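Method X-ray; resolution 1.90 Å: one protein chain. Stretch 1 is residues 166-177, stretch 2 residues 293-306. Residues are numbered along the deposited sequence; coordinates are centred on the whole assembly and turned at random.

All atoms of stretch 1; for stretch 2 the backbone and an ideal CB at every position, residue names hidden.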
# COMPACT_ATOMS: atom_id res chain seq x y z
N ALA A 166 -11.55 3.27 -2.11
CA ALA A 166 -11.16 4.13 -3.23
C ALA A 166 -11.36 3.43 -4.58
O ALA A 166 -11.32 2.19 -4.66
CB ALA A 166 -9.69 4.61 -3.08
N PRO A 167 -11.60 4.21 -5.65
CA PRO A 167 -11.79 3.66 -6.99
C PRO A 167 -10.73 2.69 -7.50
O PRO A 167 -11.11 1.73 -8.15
CB PRO A 167 -11.83 4.92 -7.88
CG PRO A 167 -12.32 5.97 -7.01
CD PRO A 167 -11.77 5.68 -5.65
N ALA A 168 -9.44 2.91 -7.26
CA ALA A 168 -8.42 1.97 -7.74
C ALA A 168 -8.71 0.54 -7.27
O ALA A 168 -8.60 -0.41 -8.04
CB ALA A 168 -7.03 2.41 -7.32
N TRP A 169 -9.10 0.39 -6.01
CA TRP A 169 -9.46 -0.91 -5.46
C TRP A 169 -10.79 -1.46 -5.99
O TRP A 169 -10.87 -2.61 -6.43
CB TRP A 169 -9.62 -0.82 -3.95
CG TRP A 169 -8.48 -0.24 -3.18
CD1 TRP A 169 -8.38 1.05 -2.75
CD2 TRP A 169 -7.34 -0.94 -2.63
NE1 TRP A 169 -7.25 1.21 -1.99
CE2 TRP A 169 -6.59 0.01 -1.91
CE3 TRP A 169 -6.89 -2.26 -2.68
CZ2 TRP A 169 -5.40 -0.33 -1.23
CZ3 TRP A 169 -5.73 -2.60 -2.01
CH2 TRP A 169 -4.98 -1.63 -1.30
N GLN A 170 -11.83 -0.63 -5.91
CA GLN A 170 -13.18 -1.05 -6.28
C GLN A 170 -13.23 -1.50 -7.73
O GLN A 170 -13.74 -2.57 -8.05
CB GLN A 170 -14.19 0.07 -6.02
CG GLN A 170 -14.33 0.50 -4.57
CD GLN A 170 -15.11 -0.46 -3.73
OE1 GLN A 170 -16.24 -0.77 -4.05
NE2 GLN A 170 -14.53 -0.90 -2.61
N GLU A 171 -12.69 -0.67 -8.62
CA GLU A 171 -12.71 -0.95 -10.06
C GLU A 171 -11.85 -2.14 -10.43
O GLU A 171 -12.21 -2.89 -11.31
CB GLU A 171 -12.21 0.26 -10.84
CG GLU A 171 -13.09 1.48 -10.68
CD GLU A 171 -14.40 1.35 -11.41
OE1 GLU A 171 -14.48 0.52 -12.35
OE2 GLU A 171 -15.35 2.09 -11.04
N SER A 172 -10.71 -2.29 -9.76
CA SER A 172 -9.85 -3.46 -9.93
C SER A 172 -10.58 -4.78 -9.59
O SER A 172 -10.62 -5.70 -10.41
CB SER A 172 -8.60 -3.32 -9.06
OG SER A 172 -7.73 -2.35 -9.61
N ILE A 173 -11.17 -4.85 -8.39
CA ILE A 173 -11.86 -6.06 -7.95
C ILE A 173 -13.09 -6.35 -8.80
O ILE A 173 -13.41 -7.52 -9.10
CB ILE A 173 -12.25 -5.98 -6.45
CG1 ILE A 173 -10.99 -5.99 -5.57
CG2 ILE A 173 -13.17 -7.11 -6.06
CD1 ILE A 173 -9.99 -7.09 -5.90
N ARG A 174 -13.77 -5.29 -9.21
CA ARG A 174 -14.88 -5.41 -10.17
C ARG A 174 -14.41 -5.98 -11.52
O ARG A 174 -15.06 -6.84 -12.09
CB ARG A 174 -15.58 -4.07 -10.37
CG ARG A 174 -16.81 -4.13 -11.22
CD ARG A 174 -17.49 -2.78 -11.25
NE ARG A 174 -18.57 -2.69 -12.24
CZ ARG A 174 -18.40 -2.43 -13.54
NH1 ARG A 174 -17.19 -2.26 -14.04
NH2 ARG A 174 -19.46 -2.34 -14.36
N SER A 175 -13.29 -5.50 -12.04
CA SER A 175 -12.80 -5.97 -13.32
C SER A 175 -12.35 -7.44 -13.30
O SER A 175 -12.44 -8.13 -14.31
CB SER A 175 -11.66 -5.08 -13.81
OG SER A 175 -10.47 -5.42 -13.12
N LEU A 176 -11.85 -7.90 -12.14
CA LEU A 176 -11.46 -9.32 -11.96
C LEU A 176 -12.65 -10.27 -11.95
O LEU A 176 -12.50 -11.46 -12.24
CB LEU A 176 -10.65 -9.50 -10.68
CG LEU A 176 -9.30 -8.78 -10.66
CD1 LEU A 176 -8.48 -9.16 -9.42
CD2 LEU A 176 -8.53 -9.07 -11.93
N GLY A 177 -13.82 -9.77 -11.59
CA GLY A 177 -15.08 -10.51 -11.75
C GLY A 177 -16.02 -10.47 -10.56
O GLY A 177 -17.11 -11.04 -10.63
N UNK A 293 -5.26 -15.09 -17.03
CA UNK A 293 -6.66 -14.75 -17.22
C UNK A 293 -7.05 -13.53 -16.36
O UNK A 293 -7.84 -12.68 -16.78
CB UNK A 293 -7.54 -15.95 -16.88
N UNK A 294 -6.49 -13.47 -15.15
CA UNK A 294 -6.77 -12.36 -14.22
C UNK A 294 -6.08 -11.08 -14.69
O UNK A 294 -6.69 -10.01 -14.69
CB UNK A 294 -6.31 -12.71 -12.80
N UNK A 295 -4.83 -11.21 -15.12
CA UNK A 295 -4.11 -10.07 -15.66
C UNK A 295 -4.84 -9.48 -16.85
O UNK A 295 -4.90 -8.25 -17.00
CB UNK A 295 -2.69 -10.47 -16.06
N UNK A 296 -5.43 -10.34 -17.69
CA UNK A 296 -6.16 -9.89 -18.87
C UNK A 296 -7.46 -9.16 -18.46
O UNK A 296 -7.80 -8.14 -19.03
CB UNK A 296 -6.48 -11.08 -19.78
N UNK A 297 -8.17 -9.68 -17.46
CA UNK A 297 -9.33 -8.99 -16.92
C UNK A 297 -8.96 -7.65 -16.28
O UNK A 297 -9.70 -6.69 -16.40
CB UNK A 297 -10.03 -9.88 -15.89
N UNK A 298 -7.81 -7.59 -15.61
CA UNK A 298 -7.37 -6.38 -14.91
C UNK A 298 -7.24 -5.15 -15.82
O UNK A 298 -7.54 -4.03 -15.39
CB UNK A 298 -6.02 -6.65 -14.23
N UNK A 299 -6.82 -5.36 -17.07
CA UNK A 299 -6.65 -4.27 -18.05
C UNK A 299 -7.88 -3.37 -18.17
O UNK A 299 -7.75 -2.17 -18.38
CB UNK A 299 -6.32 -4.86 -19.42
N UNK A 300 -9.07 -3.93 -18.01
CA UNK A 300 -10.30 -3.14 -18.10
C UNK A 300 -10.46 -2.09 -16.97
O UNK A 300 -11.16 -1.09 -17.14
CB UNK A 300 -11.50 -4.09 -18.08
N UNK A 301 -9.85 -2.32 -15.82
CA UNK A 301 -9.83 -1.32 -14.75
C UNK A 301 -8.96 -0.13 -15.17
O UNK A 301 -9.30 1.02 -14.92
CB UNK A 301 -9.31 -1.93 -13.45
N UNK A 302 -7.83 -0.42 -15.81
CA UNK A 302 -6.95 0.64 -16.30
C UNK A 302 -7.70 1.53 -17.30
O UNK A 302 -7.63 2.77 -17.23
CB UNK A 302 -5.70 0.04 -16.95
N UNK A 303 -8.47 0.90 -18.19
CA UNK A 303 -9.26 1.63 -19.17
C UNK A 303 -10.43 2.39 -18.55
O UNK A 303 -10.68 3.54 -18.90
CB UNK A 303 -9.78 0.66 -20.23
N UNK A 304 -11.17 1.76 -17.64
CA UNK A 304 -12.30 2.42 -17.00
C UNK A 304 -11.92 3.70 -16.23
O UNK A 304 -12.72 4.64 -16.13
CB UNK A 304 -12.98 1.44 -16.05
N UNK A 305 -10.71 3.72 -15.69
CA UNK A 305 -10.24 4.85 -14.90
C UNK A 305 -9.40 5.83 -15.70
O UNK A 305 -9.15 6.92 -15.22
CB UNK A 305 -9.43 4.34 -13.71
N UNK A 306 -8.95 5.44 -16.89
CA UNK A 306 -8.12 6.31 -17.73
C UNK A 306 -6.65 6.32 -17.36
O UNK A 306 -6.00 7.36 -17.45
CB UNK A 306 -8.65 7.74 -17.66

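The helix of stretch 2 packs against helix 167-176 at a closest axis approach of 7.6 Å, with the N-to-C directions 138° apart, so its early positions meet the C-terminal end of stretch 1 and its late positions the beginning.

Position 293 is out of reach and little restricted by stretch 1; it is Ala293. At 294 CA-to-CB points sideways, with the ideal CB 4.4 Å from Leu176 CD2. An apolar side chain, aliphatic or aromatic, could extend along this leucine. The residue is Phe294, whose ring meets Leu176 edge-on, CD1 lying 4.1 Å from Leu176 CD2. Positions 295 and 296 point away, and stretch 1 sets no preference; they are Met295, present as selenomethionine, and Glu296.

Position 297 points toward stretch 1, its ideal CB only 3.4 Å from Ser175 O. A small residue, or a longer one that turns outward, would suit. Lys297 does the latter: its CB packs on the backbone of Ser175 and Leu176, while its end leads away. At 298 CA-to-CB points sideways, the ideal CB 4.2 Å from Leu176 CD2; a small residue fits, as would an apolar one led off to the side. Ala298 places its CB 4.1 Å from Leu176 CD2.

Position 299 points away, so many side chains would suit; it is Lys299. Position 300 is sideways, its ideal CB 4.4 Å from Ser175 CB, and many side chains directed outward would fit. Gln300 turns its end away.

At 301 the backbones come close, CA lying 5.3 Å from Ser172 CA. The ideal CB is 3.7 Å from both Ser175 OG and Glu171 O, which calls for a small side chain. Ala301 fills the space with its methyl group; Ser175 OG donates instead to Ser172 O, at 2.7 Å.

Positions 302, directed away, and 303, out of reach, are left open by stretch 1; they are Tyr302 and Lys303. At 304 CB points toward stretch 1, 4.1 Å from Glu171 OE1 in the ideal placement, and Arg174 lies nearby, so a polar side chain is expected. Asn304 makes no direct hydrogen bond to either: its ND2 donates to a water at 3.1 Å, which accepts from Arg174 NH1 and donates to Glu171 OE1 and Glu171 O. Its OD1 accepts from Gln300 NE2 at 2.6 Å.

Position 305 also points toward stretch 1, but no atom there lies within 5.5 Å of its ideal CB, leaving room for a longer apolar chain. Leu305 brings CD2 to 4.2 Å from Pro167 CB and 3.9 Å from Glu171 CG. Position 306 has positive phi, which favours glycine, and is Gly306.

Stretch 2 (293-306) AFMEKAKQAYKNLG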
# COMPACT_ATOMS: atom_id res chain seq x y z
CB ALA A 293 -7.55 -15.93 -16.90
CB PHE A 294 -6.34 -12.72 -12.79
CG PHE A 294 -7.31 -13.61 -12.08
CD1 PHE A 294 -8.47 -13.11 -11.54
CD2 PHE A 294 -7.05 -14.97 -11.94
CE1 PHE A 294 -9.37 -13.94 -10.88
CE2 PHE A 294 -7.94 -15.80 -11.27
CZ PHE A 294 -9.10 -15.29 -10.74
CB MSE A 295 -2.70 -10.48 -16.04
CG MSE A 295 -1.84 -10.76 -14.84
SE MSE A 295 -0.09 -11.46 -15.17
CE MSE A 295 0.18 -12.38 -13.46
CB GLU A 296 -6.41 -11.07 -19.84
CG GLU A 296 -5.11 -11.56 -20.52
CD GLU A 296 -5.26 -12.86 -21.33
OE1 GLU A 296 -6.40 -13.38 -21.45
OE2 GLU A 296 -4.23 -13.38 -21.86
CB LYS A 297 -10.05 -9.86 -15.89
CG LYS A 297 -10.78 -11.04 -16.44
CD LYS A 297 -12.04 -10.64 -17.16
CE LYS A 297 -12.84 -11.86 -17.56
NZ LYS A 297 -13.70 -11.61 -18.76
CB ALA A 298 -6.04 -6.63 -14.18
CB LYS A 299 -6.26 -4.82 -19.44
CG LYS A 299 -4.89 -5.52 -19.49
CD LYS A 299 -3.70 -4.54 -19.31
CE LYS A 299 -2.36 -5.13 -19.80
NZ LYS A 299 -1.38 -4.09 -20.28
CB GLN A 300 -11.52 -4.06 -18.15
CG GLN A 300 -12.84 -3.38 -18.55
CD GLN A 300 -12.77 -2.70 -19.92
OE1 GLN A 300 -12.26 -3.27 -20.88
NE2 GLN A 300 -13.28 -1.47 -20.00
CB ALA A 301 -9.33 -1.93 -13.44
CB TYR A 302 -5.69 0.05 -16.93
CG TYR A 302 -4.72 -0.58 -15.94
CD1 TYR A 302 -3.52 0.03 -15.63
CD2 TYR A 302 -5.02 -1.78 -15.31
CE1 TYR A 302 -2.63 -0.55 -14.72
CE2 TYR A 302 -4.14 -2.36 -14.40
CZ TYR A 302 -2.96 -1.74 -14.11
OH TYR A 302 -2.09 -2.32 -13.21
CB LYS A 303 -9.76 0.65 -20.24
CG LYS A 303 -8.63 0.13 -21.16
CD LYS A 303 -9.04 -1.05 -22.07
CE LYS A 303 -10.52 -1.03 -22.47
NZ LYS A 303 -10.97 0.27 -23.07
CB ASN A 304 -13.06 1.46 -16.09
CG ASN A 304 -13.80 0.39 -16.86
OD1 ASN A 304 -13.69 0.30 -18.09
ND2 ASN A 304 -14.57 -0.45 -16.14
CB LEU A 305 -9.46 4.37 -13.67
CG LEU A 305 -10.31 3.71 -12.58
CD1 LEU A 305 -9.45 3.21 -11.42
CD2 LEU A 305 -11.37 4.68 -12.07
O HOH W 1 -14.21 -1.70 -13.32
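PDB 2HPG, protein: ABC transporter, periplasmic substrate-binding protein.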